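Local coordinates for pyrrolidone-carboxylate peptidase (Deinococcus radiodurans R1, PDB 5Z48), which removes pyroglutamyl (5-oxoprolyl) residues from the N-terminus of polypeptides, acting as a cysteine peptidase of family C15, at residues B[12-16]-B[94-98]; B[47-53]-B[144-149]; B[17-22]-B[71-75]. One frame throughout, in Å; residues are numbered along the deposited sequence.

Interaction 1. Residues B[12-16]-B[94-98]; sequences EPFHT and IPDNA. With PCA (pyroglutamic acid), chain I.
Two irregular loops, 12-16 (following strand 5-11) and 94-98 (following strand 80-90), meet near the surface with their courses 138° apart and with F14 and N97 nearest, CA to CA 6.2 Å. The N97 side chain (chi1 m, chi2 -9°) spans the gap: its ND2 donates to P13 O at 3.0 Å. One water links E12 OE1 (2.5 Å) with N97 ND2 (3.0 Å); a second joins N97 OD1 (2.6 Å) to H15 N (2.9 Å). F14 is extended (-155/167), and its p rotamer (chi2 -76°) leads the ring away from 94-98 into the pyroglutamate pocket of this C15 peptidase, with PCA CG over one face and F14 CE1 3.3 Å from PCA CD. I94 CD1 lies at the ring edge, 4.2 Å from F14 CE2. H15, at positive phi (57/-135), is t with chi2 55°; I94 (p, t) sets its CD1 3.9 Å from the centroid of the H15 ring, a CH-pi contact over the face. D96 turns away and forms an Asx turn, OD1 accepting from A98 N at 2.8 Å.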
# COMPACT_ATOMS: atom_id res chain seq x y z
N GLU B 12 -4.70 15.28 -21.47
CA GLU B 12 -3.30 15.78 -21.54
C GLU B 12 -2.50 15.48 -20.26
O GLU B 12 -3.07 15.15 -19.21
CB GLU B 12 -3.31 17.28 -21.77
CG GLU B 12 -4.05 17.69 -23.02
CD GLU B 12 -4.11 19.21 -23.19
OE1 GLU B 12 -3.57 19.97 -22.35
OE2 GLU B 12 -4.76 19.64 -24.17
N PRO B 13 -1.17 15.60 -20.31
CA PRO B 13 -0.38 15.50 -19.07
C PRO B 13 -0.80 16.57 -18.08
O PRO B 13 -1.30 17.63 -18.45
CB PRO B 13 1.07 15.70 -19.53
CG PRO B 13 1.05 15.36 -21.02
CD PRO B 13 -0.31 15.85 -21.49
N PHE B 14 -0.58 16.28 -16.80
CA PHE B 14 -0.95 17.19 -15.73
C PHE B 14 -0.06 16.90 -14.54
O PHE B 14 0.64 15.87 -14.50
CB PHE B 14 -2.44 17.03 -15.35
CG PHE B 14 -2.75 15.70 -14.75
CD1 PHE B 14 -2.84 14.58 -15.58
CD2 PHE B 14 -2.88 15.55 -13.38
CE1 PHE B 14 -3.11 13.32 -15.04
CE2 PHE B 14 -3.14 14.29 -12.81
CZ PHE B 14 -3.23 13.18 -13.65
N HIS B 15 -0.09 17.81 -13.58
CA HIS B 15 0.69 17.67 -12.33
C HIS B 15 2.16 17.52 -12.71
O HIS B 15 2.66 18.28 -13.57
CB HIS B 15 0.08 16.50 -11.53
CG HIS B 15 0.58 16.40 -10.13
ND1 HIS B 15 0.52 17.45 -9.24
CD2 HIS B 15 1.13 15.36 -9.46
CE1 HIS B 15 1.02 17.06 -8.08
NE2 HIS B 15 1.39 15.79 -8.19
N THR B 16 2.89 16.58 -12.10
CA THR B 16 4.30 16.36 -12.40
C THR B 16 4.51 15.28 -13.46
O THR B 16 5.67 14.90 -13.72
CB THR B 16 5.04 15.98 -11.13
OG1 THR B 16 4.37 14.87 -10.52
CG2 THR B 16 5.05 17.16 -10.16
N ILE B 94 -5.08 18.37 -5.84
CA ILE B 94 -4.00 19.11 -6.51
C ILE B 94 -4.67 20.08 -7.48
O ILE B 94 -5.82 19.86 -7.89
CB ILE B 94 -3.03 18.18 -7.27
CG1 ILE B 94 -3.82 17.26 -8.23
CG2 ILE B 94 -2.19 17.34 -6.31
CD1 ILE B 94 -2.91 16.55 -9.26
N PRO B 95 -3.98 21.15 -7.86
CA PRO B 95 -4.57 22.08 -8.83
C PRO B 95 -4.71 21.42 -10.19
O PRO B 95 -4.02 20.45 -10.53
CB PRO B 95 -3.60 23.26 -8.87
CG PRO B 95 -2.35 22.78 -8.15
CD PRO B 95 -2.73 21.67 -7.25
N ASP B 96 -5.66 21.95 -10.96
CA ASP B 96 -5.78 21.54 -12.35
C ASP B 96 -4.72 22.31 -13.15
O ASP B 96 -3.90 23.05 -12.60
CB ASP B 96 -7.22 21.74 -12.84
CG ASP B 96 -7.67 23.23 -12.87
OD1 ASP B 96 -6.81 24.16 -13.01
OD2 ASP B 96 -8.91 23.48 -12.83
N ASN B 97 -4.74 22.18 -14.48
CA ASN B 97 -3.70 22.77 -15.32
C ASN B 97 -3.84 24.28 -15.51
O ASN B 97 -2.94 24.91 -16.09
CB ASN B 97 -3.66 22.06 -16.68
CG ASN B 97 -2.85 20.78 -16.63
OD1 ASN B 97 -2.18 20.50 -15.63
ND2 ASN B 97 -2.87 20.03 -17.71
N ALA B 98 -4.91 24.87 -14.98
CA ALA B 98 -5.00 26.31 -14.84
C ALA B 98 -4.58 26.78 -13.45
O ALA B 98 -4.65 27.99 -13.18
CB ALA B 98 -6.41 26.80 -15.17
N PCA I . -6.31 11.81 -14.42
CA PCA I . -6.85 12.87 -13.56
CB PCA I . -7.15 14.08 -14.46
CG PCA I . -6.62 13.77 -15.86
CD PCA I . -6.19 12.33 -15.75
OE PCA I . -5.76 11.71 -16.73
C PCA I . -8.06 12.34 -12.77
O PCA I . -9.01 13.05 -12.44
OXT PCA I . -8.13 11.12 -12.45
O HOH W 1 -4.54 20.62 -20.11
O HOH W 2 -0.89 20.55 -13.38

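Interaction 2. Residues B[47-53]-B[144-149]; sequences VEPHAAG and YVCNFV. With PCA (pyroglutamic acid), chain I.
The axes of the short segments 49-53 and 145-149, the first turns of two helices, approach to 10.0 Å and cross at -37°, running in broadly the same direction. P49 pairs with V145 (CA to CA 5.8 Å) and G53 with V149 (6.4 Å). V47 (-89/71) and the extended E48 (-163/122) lead into helix 49-63, and Y144 (-97/-151) occupies the N-cap position of helix 145-159. E48 is the N-cap of the other: its OE1 accepts from H50 N and its OE2 from A51 N, both at 2.9 Å, and its CA-to-CB bond points away from 144-149. The interface itself is apolar, without a direct hydrogen bond. V145 (t) fills the middle: V145 CG2 is 3.8 Å from V47 CG1 and 4.2 Å from P49 CD, while V145 CG1 is 4.3 Å from A52 CB. In the peptidase C15 fold, helix 145-159 begins next to the active site. C146, the nucleophile by similarity, makes no contact with 47-53; C146 N donates to PCA O at 3.0 Å, consistent with a backbone contribution to an oxyanion hole. V47 also lines the pocket, its CG2 3.8 Å from PCA CG. The Y144 side chain (t) comes within 3.9 Å of V47 CG1 through its OH, which is hydrogen-bonded to P95 O. One turn on from Y144, the F148 ring (t, chi2 -88°) presents a face to P49, whose CB sits 3.7 Å from the ring centroid, 4° off the normal, in a CH-pi contact. G53 N approaches the ring edge, 3.9 Å from F148 CE1; a CB at G53 would be tight there. A52 CB packs on V149 CG1 at 3.9 Å.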
# COMPACT_ATOMS: atom_id res chain seq x y z
N VAL B 47 -6.88 19.17 -18.92
CA VAL B 47 -7.11 18.85 -17.49
C VAL B 47 -7.52 20.14 -16.79
O VAL B 47 -6.76 20.74 -16.02
CB VAL B 47 -5.88 18.20 -16.84
CG1 VAL B 47 -6.23 17.73 -15.44
CG2 VAL B 47 -5.49 16.98 -17.62
N GLU B 48 -8.73 20.60 -17.09
CA GLU B 48 -9.28 21.82 -16.53
C GLU B 48 -10.77 21.70 -16.80
O GLU B 48 -11.14 21.52 -17.98
CB GLU B 48 -8.67 23.06 -17.22
CG GLU B 48 -9.04 24.40 -16.54
CD GLU B 48 -10.46 24.81 -16.89
OE1 GLU B 48 -11.29 24.89 -15.96
OE2 GLU B 48 -10.73 25.02 -18.10
N PRO B 49 -11.63 21.76 -15.77
CA PRO B 49 -13.03 21.32 -15.97
C PRO B 49 -13.85 22.18 -16.90
O PRO B 49 -14.65 21.63 -17.66
CB PRO B 49 -13.62 21.32 -14.55
CG PRO B 49 -12.71 22.28 -13.78
CD PRO B 49 -11.34 22.05 -14.35
N HIS B 50 -13.70 23.51 -16.86
CA HIS B 50 -14.54 24.34 -17.72
C HIS B 50 -14.26 24.05 -19.19
O HIS B 50 -15.18 23.80 -19.97
CB HIS B 50 -14.33 25.81 -17.40
CG HIS B 50 -14.72 26.14 -15.99
ND1 HIS B 50 -15.95 25.80 -15.48
CD2 HIS B 50 -14.02 26.71 -14.98
CE1 HIS B 50 -16.01 26.18 -14.21
NE2 HIS B 50 -14.86 26.74 -13.89
N ALA B 51 -12.98 24.01 -19.56
CA ALA B 51 -12.66 23.76 -20.96
C ALA B 51 -12.94 22.32 -21.35
O ALA B 51 -13.36 22.04 -22.48
CB ALA B 51 -11.20 24.13 -21.25
N ALA B 52 -12.69 21.37 -20.43
CA ALA B 52 -12.97 19.97 -20.74
C ALA B 52 -14.47 19.75 -20.95
O ALA B 52 -14.87 19.05 -21.89
CB ALA B 52 -12.42 19.06 -19.65
N GLY B 53 -15.31 20.37 -20.11
CA GLY B 53 -16.74 20.24 -20.30
C GLY B 53 -17.21 20.84 -21.61
O GLY B 53 -18.06 20.25 -22.30
N TYR B 144 -11.78 14.90 -9.10
CA TYR B 144 -10.96 15.76 -9.93
C TYR B 144 -11.55 15.79 -11.34
O TYR B 144 -12.76 15.65 -11.49
CB TYR B 144 -9.51 15.26 -9.86
CG TYR B 144 -8.35 16.11 -10.40
CD1 TYR B 144 -8.14 17.46 -10.05
CD2 TYR B 144 -7.40 15.51 -11.20
CE1 TYR B 144 -7.03 18.17 -10.52
CE2 TYR B 144 -6.28 16.21 -11.67
CZ TYR B 144 -6.09 17.53 -11.32
OH TYR B 144 -4.98 18.20 -11.78
N VAL B 145 -10.73 15.99 -12.37
CA VAL B 145 -11.31 16.31 -13.68
C VAL B 145 -11.89 15.06 -14.36
O VAL B 145 -12.87 15.18 -15.11
CB VAL B 145 -10.28 17.05 -14.57
CG1 VAL B 145 -10.96 17.64 -15.84
CG2 VAL B 145 -9.63 18.24 -13.83
N CYS B 146 -11.33 13.85 -14.11
CA CYS B 146 -11.92 12.64 -14.70
C CYS B 146 -13.33 12.40 -14.19
O CYS B 146 -14.25 12.15 -14.96
CB CYS B 146 -11.04 11.42 -14.38
SG CYS B 146 -9.41 11.49 -15.24
N ASN B 147 -13.52 12.48 -12.87
CA ASN B 147 -14.88 12.38 -12.37
C ASN B 147 -15.78 13.45 -12.96
O ASN B 147 -16.95 13.18 -13.32
CB ASN B 147 -14.86 12.54 -10.85
CG ASN B 147 -16.27 12.56 -10.27
OD1 ASN B 147 -16.88 11.49 -10.12
ND2 ASN B 147 -16.77 13.74 -9.96
N PHE B 148 -15.28 14.69 -13.06
CA PHE B 148 -16.08 15.78 -13.61
C PHE B 148 -16.60 15.43 -15.00
O PHE B 148 -17.79 15.64 -15.27
CB PHE B 148 -15.26 17.08 -13.64
CG PHE B 148 -15.93 18.19 -14.38
CD1 PHE B 148 -15.74 18.34 -15.77
CD2 PHE B 148 -16.79 19.04 -13.71
CE1 PHE B 148 -16.39 19.35 -16.47
CE2 PHE B 148 -17.45 20.07 -14.42
CZ PHE B 148 -17.25 20.20 -15.79
N VAL B 149 -15.75 14.89 -15.89
CA VAL B 149 -16.23 14.67 -17.26
C VAL B 149 -17.17 13.47 -17.32
O VAL B 149 -18.09 13.44 -18.17
CB VAL B 149 -15.08 14.56 -18.30
CG1 VAL B 149 -14.30 15.87 -18.45
CG2 VAL B 149 -14.13 13.37 -18.03
N PCA I . -6.31 11.81 -14.42
CA PCA I . -6.85 12.87 -13.56
CB PCA I . -7.15 14.08 -14.46
CG PCA I . -6.62 13.77 -15.86
CD PCA I . -6.19 12.33 -15.75
OE PCA I . -5.76 11.71 -16.73
C PCA I . -8.06 12.34 -12.77
O PCA I . -9.01 13.05 -12.44
OXT PCA I . -8.13 11.12 -12.45

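Interaction 3. Residues B[17-22]-B[71-75]; sequences HPDNPS and TGLAA. With PCA (pyroglutamic acid), chain I.
No hydrogen bond passes directly between 17-22 and 71-75; instead both donate to one atom of the bound pyroglutamate. N20 ND2 reaches PCA OE at 3.0 Å and L73 N reaches the same oxygen at 2.8 Å, while PCA N returns a bond to L73 O at 2.8 Å, so the backbone of L73 reads both the carbonyl and the NH of the lactam. Segment 71-75 is the extended end of strand 67-73 (T71 -128/160, G72 -168/166, L73 -81/135) and then a loop; segment 17-22 is a loop entering helix 21-29. S22 lies nearest G72, CA to CA 4.9 Å, and H17 faces A75 at 9.1 Å. N20 (t, chi2 -43°) is the helix N-cap: its OD1 accepts from S22 N at 3.0 Å and from S22 OG at 2.7 Å, consistent with an amide held with ND2 toward the ligand; ND2 is also hydrogen-bonded to E12 O. S22 (p) packs against the strand, with S22 OG 3.4 Å from G72 CA and S22 CB 3.3 Å from T71 OG1, the latter hydrogen-bonded to T9 O. A CB on G72 would be crowded by PCA OE. L73 (t, p) buries the most surface: L73 CD1 meets P21 CG at 3.8 Å, L73 CB is 3.7 Å from N20 OD1, and L73 CD2 sits 4.0 Å from the H17 ring centroid in a CH-pi contact over the face. H17 (m, chi2 -58°) also brings CE1 to 3.9 Å from A75 CB. Paired recognition of lactam NH and carbonyl at a strand end is consistent with selection of a pyroglutamyl group by this C15 peptidase pocket.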
# COMPACT_ATOMS: atom_id res chain seq x y z
N HIS B 17 3.43 14.79 -14.07
CA HIS B 17 3.53 13.70 -15.04
C HIS B 17 3.92 14.25 -16.41
O HIS B 17 3.26 15.18 -16.92
CB HIS B 17 2.20 12.93 -15.14
CG HIS B 17 1.65 12.51 -13.80
ND1 HIS B 17 2.36 11.71 -12.92
CD2 HIS B 17 0.47 12.78 -13.19
CE1 HIS B 17 1.63 11.51 -11.83
NE2 HIS B 17 0.48 12.14 -11.98
N PRO B 18 4.95 13.69 -17.06
CA PRO B 18 5.40 14.20 -18.37
C PRO B 18 4.60 13.66 -19.54
O PRO B 18 4.76 14.14 -20.67
CB PRO B 18 6.85 13.73 -18.45
CG PRO B 18 6.89 12.46 -17.58
CD PRO B 18 5.90 12.72 -16.46
N ASP B 19 3.78 12.65 -19.29
CA ASP B 19 3.03 11.94 -20.31
C ASP B 19 1.70 11.55 -19.69
O ASP B 19 1.55 11.53 -18.46
CB ASP B 19 3.81 10.70 -20.78
CG ASP B 19 3.22 10.09 -22.04
OD1 ASP B 19 2.68 10.85 -22.87
OD2 ASP B 19 3.30 8.86 -22.21
N ASN B 20 0.71 11.28 -20.53
CA ASN B 20 -0.57 10.76 -20.03
C ASN B 20 -0.91 9.53 -20.88
O ASN B 20 -1.14 9.68 -22.10
CB ASN B 20 -1.69 11.81 -20.09
CG ASN B 20 -2.89 11.38 -19.30
OD1 ASN B 20 -3.30 10.23 -19.37
ND2 ASN B 20 -3.49 12.32 -18.57
N PRO B 21 -0.90 8.32 -20.30
CA PRO B 21 -1.18 7.12 -21.09
C PRO B 21 -2.57 7.13 -21.71
O PRO B 21 -2.78 6.42 -22.70
CB PRO B 21 -1.01 5.96 -20.11
CG PRO B 21 -0.86 6.59 -18.73
CD PRO B 21 -0.49 8.02 -18.90
N SER B 22 -3.53 7.86 -21.14
CA SER B 22 -4.85 7.93 -21.78
C SER B 22 -4.79 8.72 -23.07
O SER B 22 -5.44 8.36 -24.06
CB SER B 22 -5.89 8.51 -20.78
OG SER B 22 -5.72 9.90 -20.53
N THR B 71 -11.42 8.16 -20.95
CA THR B 71 -10.29 7.53 -20.26
C THR B 71 -9.37 8.58 -19.62
O THR B 71 -9.31 9.75 -20.03
CB THR B 71 -9.47 6.61 -21.20
OG1 THR B 71 -8.64 7.36 -22.09
CG2 THR B 71 -10.40 5.73 -22.03
N GLY B 72 -8.59 8.11 -18.64
CA GLY B 72 -7.71 9.02 -17.92
C GLY B 72 -6.73 8.21 -17.09
O GLY B 72 -6.94 7.01 -16.85
N LEU B 73 -5.69 8.91 -16.62
CA LEU B 73 -4.66 8.32 -15.77
C LEU B 73 -5.10 8.23 -14.31
O LEU B 73 -5.65 9.18 -13.76
CB LEU B 73 -3.40 9.16 -15.87
CG LEU B 73 -2.22 8.85 -14.93
CD1 LEU B 73 -1.64 7.47 -15.15
CD2 LEU B 73 -1.14 9.92 -15.09
N ALA B 74 -4.85 7.08 -13.68
CA ALA B 74 -4.97 6.94 -12.22
C ALA B 74 -3.61 6.47 -11.71
O ALA B 74 -3.44 5.28 -11.45
CB ALA B 74 -6.09 5.96 -11.82
N ALA B 75 -2.66 7.40 -11.56
CA ALA B 75 -1.32 7.02 -11.14
C ALA B 75 -1.35 6.44 -9.73
O ALA B 75 -1.80 7.09 -8.77
CB ALA B 75 -0.41 8.26 -11.19
N PCA I . -6.31 11.81 -14.42
CA PCA I . -6.85 12.87 -13.56
CB PCA I . -7.15 14.08 -14.46
CG PCA I . -6.62 13.77 -15.86
CD PCA I . -6.19 12.33 -15.75
OE PCA I . -5.76 11.71 -16.73
C PCA I . -8.06 12.34 -12.77
O PCA I . -9.01 13.05 -12.44
OXT PCA I . -8.13 11.12 -12.45

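Overall arrangement
All three contacts border one pyroglutamate molecule. Interaction 3 binds its lactam, interaction 1 supplies the F14 ring against one side, and interaction 2 brings up the carboxylate end, where C146 lies with H171, which hydrogen-bonds the ligand through NE2; both, like E83, belong to the active site by similarity. Interactions 1 and 2, centres 11 Å apart, are joined by P95 O to Y144 OH (2.7 Å) and N97 N to V47 O (2.9 Å). Interaction 3 is nested within the chain loop closed by interaction 1, also about 11 Å between centres; E12 O to N20 ND2 (2.9 Å) connects them. Interactions 2 and 3 are 14 Å apart between centres and meet where C146 SG packs 4.0 Å from G72 CA.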